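Side-chain contacts in Alpha/beta fold hydrolase (Pseudomonas aeruginosa, PDB 6I8W), which is a membrane-bound phospholipase A that degrades membrane phospholipids in Pseudomonas aeruginosa and acts as a virulence factor: residues I142-A147 and L157-N162; P238-L243 and I266-P271. One frame throughout, in Å; residues are numbered along the deposited sequence.

How the contacts relate
Contact 1 comes first along the chain and is complete before contact 2 begins; both lie in the alpha/beta hydrolase fold, with centres about 11 Å apart. Contact 1 packs helix 138-149 on strand 154-160 within the central sheet. Contact 2, centred about 21 Å from the centre of the molecule against 11 Å for contact 1, joins the loop that leads into the next strand of the sheet, 250-255, to helix 265-269 beyond that strand. They meet directly: the CD2 methyl of L239 lies 3.8 Å from A144 CB, and the CE methyl of M269 sits 3.4 Å from N162 OD1. The two contacts thus adjoin, and both touch L252 of strand 250-255, consistent with one layer of packing on the sheet.

Contact 1: residues I142-A147 and L157-N162; sequences IAALYA and LALIDN
The beta-alpha-beta unit of strand 131-136, helix 138-149 and strand 154-160 closes here, where A143, A144 and A147 of the helix settle on L157 and L159 of the second strand. Over residues 142-147 and 157-160 the axes come within 8.7 Å and run nearly antiparallel (157°). L157 does most of the work. Its CG is anti to the backbone N (chi1 171°), which raises the forked end of the side chain to the helix, and the two methyls then divide over one helical turn. CD1 meets A143 CB at 3.7 Å, while CD2 lies 3.9 Å from A147 CB and also touches the backbone at A144 CA, 4.0 Å away. The backbone bond from A147 N to A143 O spans that same turn, so the two alanine methyls holding the fork are set by the helix itself. L159, two residues on along the strand, brings its CD2 alongside A144, 4.1 Å from the CB. On this face the helix presents the small methyls of A143, A144 and A147, consistent with the short axis distance, and both leucines also reach its backbone. Within the sheet L157 touches L133 and T250 on the two flanking strands. A143 touches the apparent GxSxG elbow (G135, S137, G139) as well, and a helix leaving such a turn to pack on the next parallel strand is the core arrangement of the alpha/beta hydrolase fold.

Contact 2: residues P238-L243 and I266-P271; sequences PLEPEL and IEVMRP
The carbonyl oxygen L239 O accepts two backbone hydrogen bonds, from E242 N at 2.7 Å and from L243 N at 2.9 Å, and so winds the loop ahead of strand 250-255 into a short helical turn. In this alpha/beta hydrolase fold that turn packs against helix 265-269, which follows the same strand. Two side-chain pairs make the contact, both crossing at a slant. L243, buried, sends its CD1 methyl against the stem of M269, 3.6 Å from CG and 3.9 Å from CB. From there the M269 chain stays extended to SD, then bends at the last torsion (chi3 -72°); the side chain as a whole also touches V165 and, on strand 250-255, L252 and W254. The other pair, nearer solvent, is E240 and V268. E240 bends at chi2 (89°), and its carboxylate turns to M166, whose backbone N hydrogen-bonds to OE2. That bond ties the glutamate to the loop following strand 154-160, while its CG packs on the valine with OE2 close by. On V268 one methyl, CG1, takes the whole approach, 3.8 Å from E240 CG and 3.9 Å from E240 OE2.

Contact 1: residues I142-A147 and L157-N162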
loop_
_atom_site.group_PDB
_atom_site.type_symbol
_atom_site.label_atom_id
_atom_site.label_comp_id
_atom_site.label_asym_id
_atom_site.label_seq_id
_atom_site.Cartn_x
_atom_site.Cartn_y
_atom_site.Cartn_z
ATOM N N ILE A 142 8.387 -5.490 2.611
ATOM C CA ILE A 142 8.971 -4.638 3.646
ATOM C C ILE A 142 8.566 -5.070 5.071
ATOM O O ILE A 142 9.402 -5.132 5.973
ATOM C CB ILE A 142 8.542 -3.167 3.415
ATOM C CG1 ILE A 142 9.228 -2.602 2.156
ATOM C CG2 ILE A 142 8.816 -2.307 4.650
ATOM C CD1 ILE A 142 8.535 -1.335 1.607
ATOM N N ALA A 143 7.281 -5.354 5.272
ATOM C CA ALA A 143 6.788 -5.780 6.587
ATOM C C ALA A 143 7.449 -7.079 7.037
ATOM O O ALA A 143 7.773 -7.251 8.208
ATOM C CB ALA A 143 5.282 -5.964 6.565
ATOM N N ALA A 144 7.618 -8.012 6.109
ATOM C CA ALA A 144 8.245 -9.282 6.464
ATOM C C ALA A 144 9.677 -9.057 6.954
ATOM O O ALA A 144 10.104 -9.681 7.923
ATOM C CB ALA A 144 8.226 -10.243 5.285
ATOM N N LEU A 145 10.411 -8.147 6.312
ATOM C CA LEU A 145 11.796 -7.890 6.726
ATOM C C LEU A 145 11.859 -7.210 8.094
ATOM O O LEU A 145 12.733 -7.508 8.901
ATOM C CB LEU A 145 12.541 -7.046 5.689
ATOM C CG LEU A 145 12.853 -7.775 4.385
ATOM C CD1 LEU A 145 13.481 -6.806 3.386
ATOM C CD2 LEU A 145 13.754 -8.990 4.633
ATOM N N TYR A 146 10.936 -6.290 8.343
ATOM C CA TYR A 146 10.814 -5.662 9.654
ATOM C C TYR A 146 10.627 -6.750 10.723
ATOM O O TYR A 146 11.343 -6.773 11.732
ATOM C CB TYR A 146 9.635 -4.670 9.635
ATOM C CG TYR A 146 9.428 -3.764 10.844
ATOM C CD1 TYR A 146 10.067 -3.986 12.055
ATOM C CD2 TYR A 146 8.547 -2.694 10.767
ATOM C CE1 TYR A 146 9.844 -3.152 13.152
ATOM C CE2 TYR A 146 8.324 -1.858 11.847
ATOM C CZ TYR A 146 8.967 -2.095 13.037
ATOM O OH TYR A 146 8.729 -1.254 14.105
ATOM N N ALA A 147 9.676 -7.654 10.490
ATOM C CA ALA A 147 9.386 -8.733 11.436
ATOM C C ALA A 147 10.579 -9.666 11.645
ATOM O O ALA A 147 10.774 -10.191 12.743
ATOM C CB ALA A 147 8.159 -9.541 10.974
ATOM N N LEU A 157 2.025 -10.414 12.095
ATOM C CA LEU A 157 2.373 -9.993 10.748
ATOM C C LEU A 157 1.311 -10.493 9.786
ATOM O O LEU A 157 0.932 -11.658 9.824
ATOM C CB LEU A 157 3.741 -10.539 10.362
ATOM C CG LEU A 157 4.166 -10.378 8.901
ATOM C CD1 LEU A 157 4.364 -8.893 8.567
ATOM C CD2 LEU A 157 5.448 -11.178 8.654
ATOM N N ALA A 158 0.815 -9.607 8.936
ATOM C CA ALA A 158 -0.131 -10.002 7.907
ATOM C C ALA A 158 0.475 -9.632 6.566
ATOM O O ALA A 158 0.775 -8.460 6.296
ATOM C CB ALA A 158 -1.508 -9.322 8.106
ATOM N N LEU A 159 0.664 -10.647 5.742
ATOM C CA LEU A 159 1.234 -10.472 4.420
ATOM C C LEU A 159 0.092 -10.602 3.442
ATOM O O LEU A 159 -0.450 -11.681 3.250
ATOM C CB LEU A 159 2.335 -11.509 4.155
ATOM C CG LEU A 159 3.525 -11.399 5.108
ATOM C CD1 LEU A 159 4.553 -12.524 4.867
ATOM C CD2 LEU A 159 4.184 -10.020 4.944
ATOM N N ILE A 160 -0.301 -9.481 2.858
ATOM C CA ILE A 160 -1.444 -9.470 1.970
ATOM C C ILE A 160 -0.939 -9.395 0.534
ATOM O O ILE A 160 -0.583 -8.314 0.059
ATOM C CB ILE A 160 -2.381 -8.282 2.307
ATOM C CG1 ILE A 160 -2.850 -8.411 3.773
ATOM C CG2 ILE A 160 -3.578 -8.224 1.333
ATOM C CD1 ILE A 160 -3.661 -7.225 4.292
ATOM N N ASP A 161 -0.891 -10.544 -0.139
ATOM C CA ASP A 161 -0.343 -10.599 -1.495
ATOM C C ASP A 161 1.033 -9.929 -1.542
ATOM O O ASP A 161 1.262 -9.031 -2.348
ATOM C CB ASP A 161 -1.298 -9.918 -2.494
ATOM C CG ASP A 161 -2.700 -10.518 -2.463
ATOM O OD1 ASP A 161 -3.382 -10.363 -1.421
ATOM O OD2 ASP A 161 -3.130 -11.135 -3.469
ATOM N N ASN A 162 1.937 -10.355 -0.670
ATOM C CA ASN A 162 3.256 -9.731 -0.561
ATOM C C ASN A 162 4.202 -10.130 -1.685
ATOM O O ASN A 162 4.114 -11.239 -2.194
ATOM C CB ASN A 162 3.904 -10.105 0.768
ATOM C CG ASN A 162 4.142 -11.596 0.888
ATOM O OD1 ASN A 162 3.201 -12.378 1.042
ATOM N ND2 ASN A 162 5.400 -12.002 0.834
#

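Contact 2: residues P238-L243 and I266-P271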
loop_
_atom_site.group_PDB
_atom_site.type_symbol
_atom_site.label_atom_id
_atom_site.label_comp_id
_atom_site.label_asym_id
_atom_site.label_seq_id
_atom_site.Cartn_x
_atom_site.Cartn_y
_atom_site.Cartn_z
ATOM N N PRO A 238 15.520 -11.601 -1.449
ATOM C CA PRO A 238 14.678 -12.795 -1.313
ATOM C C PRO A 238 14.198 -12.988 0.119
ATOM O O PRO A 238 14.980 -12.838 1.056
ATOM C CB PRO A 238 15.608 -13.935 -1.740
ATOM C CG PRO A 238 16.996 -13.384 -1.589
ATOM C CD PRO A 238 16.894 -11.925 -1.877
ATOM N N LEU A 239 12.921 -13.307 0.291
ATOM C CA LEU A 239 12.381 -13.566 1.617
ATOM C C LEU A 239 12.616 -14.994 2.115
ATOM O O LEU A 239 12.588 -15.239 3.323
ATOM C CB LEU A 239 10.883 -13.290 1.643
ATOM C CG LEU A 239 10.463 -11.828 1.704
ATOM C CD1 LEU A 239 8.950 -11.752 1.768
ATOM C CD2 LEU A 239 11.102 -11.147 2.911
ATOM N N GLU A 240 12.820 -15.933 1.191
ATOM C CA GLU A 240 12.936 -17.345 1.561
ATOM C C GLU A 240 13.955 -17.590 2.693
ATOM O O GLU A 240 13.663 -18.346 3.613
ATOM C CB GLU A 240 13.272 -18.205 0.337
ATOM C CG GLU A 240 12.116 -18.375 -0.647
ATOM C CD GLU A 240 12.061 -17.279 -1.712
ATOM O OE1 GLU A 240 12.745 -16.240 -1.558
ATOM O OE2 GLU A 240 11.337 -17.469 -2.714
ATOM N N PRO A 241 15.146 -16.954 2.642
ATOM C CA PRO A 241 16.049 -17.162 3.786
ATOM C C PRO A 241 15.658 -16.392 5.062
ATOM O O PRO A 241 16.252 -16.636 6.107
ATOM C CB PRO A 241 17.404 -16.654 3.266
ATOM C CG PRO A 241 17.249 -16.523 1.776
ATOM C CD PRO A 241 15.810 -16.176 1.578
ATOM N N GLU A 242 14.719 -15.454 4.974
ATOM C CA GLU A 242 14.403 -14.589 6.114
ATOM C C GLU A 242 13.181 -15.042 6.911
ATOM O O GLU A 242 13.129 -14.868 8.131
ATOM C CB GLU A 242 14.195 -13.135 5.643
ATOM C CG GLU A 242 15.310 -12.579 4.725
ATOM C CD GLU A 242 16.706 -12.710 5.323
ATOM O OE1 GLU A 242 16.843 -12.571 6.557
ATOM O OE2 GLU A 242 17.675 -12.926 4.549
ATOM N N LEU A 243 12.195 -15.610 6.222
ATOM C CA LEU A 243 10.952 -16.037 6.869
ATOM C C LEU A 243 11.148 -16.937 8.101
ATOM O O LEU A 243 10.436 -16.760 9.085
ATOM C CB LEU A 243 10.053 -16.745 5.854
ATOM C CG LEU A 243 9.590 -15.865 4.700
ATOM C CD1 LEU A 243 8.837 -16.672 3.671
ATOM C CD2 LEU A 243 8.716 -14.754 5.242
ATOM N N ILE A 266 2.071 -18.750 -1.546
ATOM C CA ILE A 266 1.728 -19.250 -0.212
ATOM C C ILE A 266 2.402 -20.597 0.069
ATOM O O ILE A 266 2.852 -20.855 1.185
ATOM C CB ILE A 266 0.199 -19.368 -0.042
ATOM C CG1 ILE A 266 -0.403 -17.978 0.185
ATOM C CG2 ILE A 266 -0.176 -20.264 1.158
ATOM C CD1 ILE A 266 -1.903 -17.965 0.167
ATOM N N GLU A 267 2.498 -21.441 -0.952
ATOM C CA GLU A 267 3.139 -22.749 -0.796
ATOM C C GLU A 267 4.642 -22.616 -0.543
ATOM O O GLU A 267 5.242 -23.466 0.099
ATOM C CB GLU A 267 2.874 -23.634 -2.021
ATOM C CG GLU A 267 1.414 -23.669 -2.472
ATOM C CD GLU A 267 0.467 -24.212 -1.400
ATOM O OE1 GLU A 267 0.914 -24.984 -0.522
ATOM O OE2 GLU A 267 -0.733 -23.868 -1.438
ATOM N N VAL A 268 5.249 -21.541 -1.034
ATOM C CA VAL A 268 6.656 -21.290 -0.741
ATOM C C VAL A 268 6.807 -20.875 0.725
ATOM O O VAL A 268 7.695 -21.350 1.419
ATOM C CB VAL A 268 7.247 -20.192 -1.650
ATOM C CG1 VAL A 268 8.627 -19.764 -1.161
ATOM C CG2 VAL A 268 7.302 -20.670 -3.098
ATOM N N MET A 269 5.925 -20.000 1.196
ATOM C CA MET A 269 6.099 -19.368 2.500
ATOM C C MET A 269 5.644 -20.211 3.683
ATOM O O MET A 269 6.211 -20.129 4.777
ATOM C CB MET A 269 5.356 -18.030 2.522
ATOM C CG MET A 269 5.967 -17.001 1.583
ATOM S SD MET A 269 5.154 -15.402 1.777
ATOM C CE MET A 269 3.566 -15.726 1.016
ATOM N N ARG A 270 4.573 -20.964 3.480
ATOM C CA ARG A 270 3.966 -21.722 4.567
ATOM C C ARG A 270 4.964 -22.638 5.315
ATOM O O ARG A 270 5.075 -22.523 6.537
ATOM C CB ARG A 270 2.777 -22.506 4.019
ATOM C CG ARG A 270 1.794 -22.947 5.039
ATOM C CD ARG A 270 0.543 -23.422 4.336
ATOM N NE ARG A 270 -0.040 -24.559 5.025
ATOM C CZ ARG A 270 -0.755 -25.501 4.426
ATOM N NH1 ARG A 270 -0.975 -25.446 3.115
ATOM N NH2 ARG A 270 -1.242 -26.501 5.141
ATOM N N PRO A 271 5.721 -23.509 4.596
ATOM C CA PRO A 271 6.708 -24.369 5.276
ATOM C C PRO A 271 7.826 -23.606 5.982
ATOM O O PRO A 271 8.513 -24.174 6.830
ATOM C CB PRO A 271 7.323 -25.197 4.134
ATOM C CG PRO A 271 6.403 -25.065 2.997
ATOM C CD PRO A 271 5.754 -23.720 3.138
#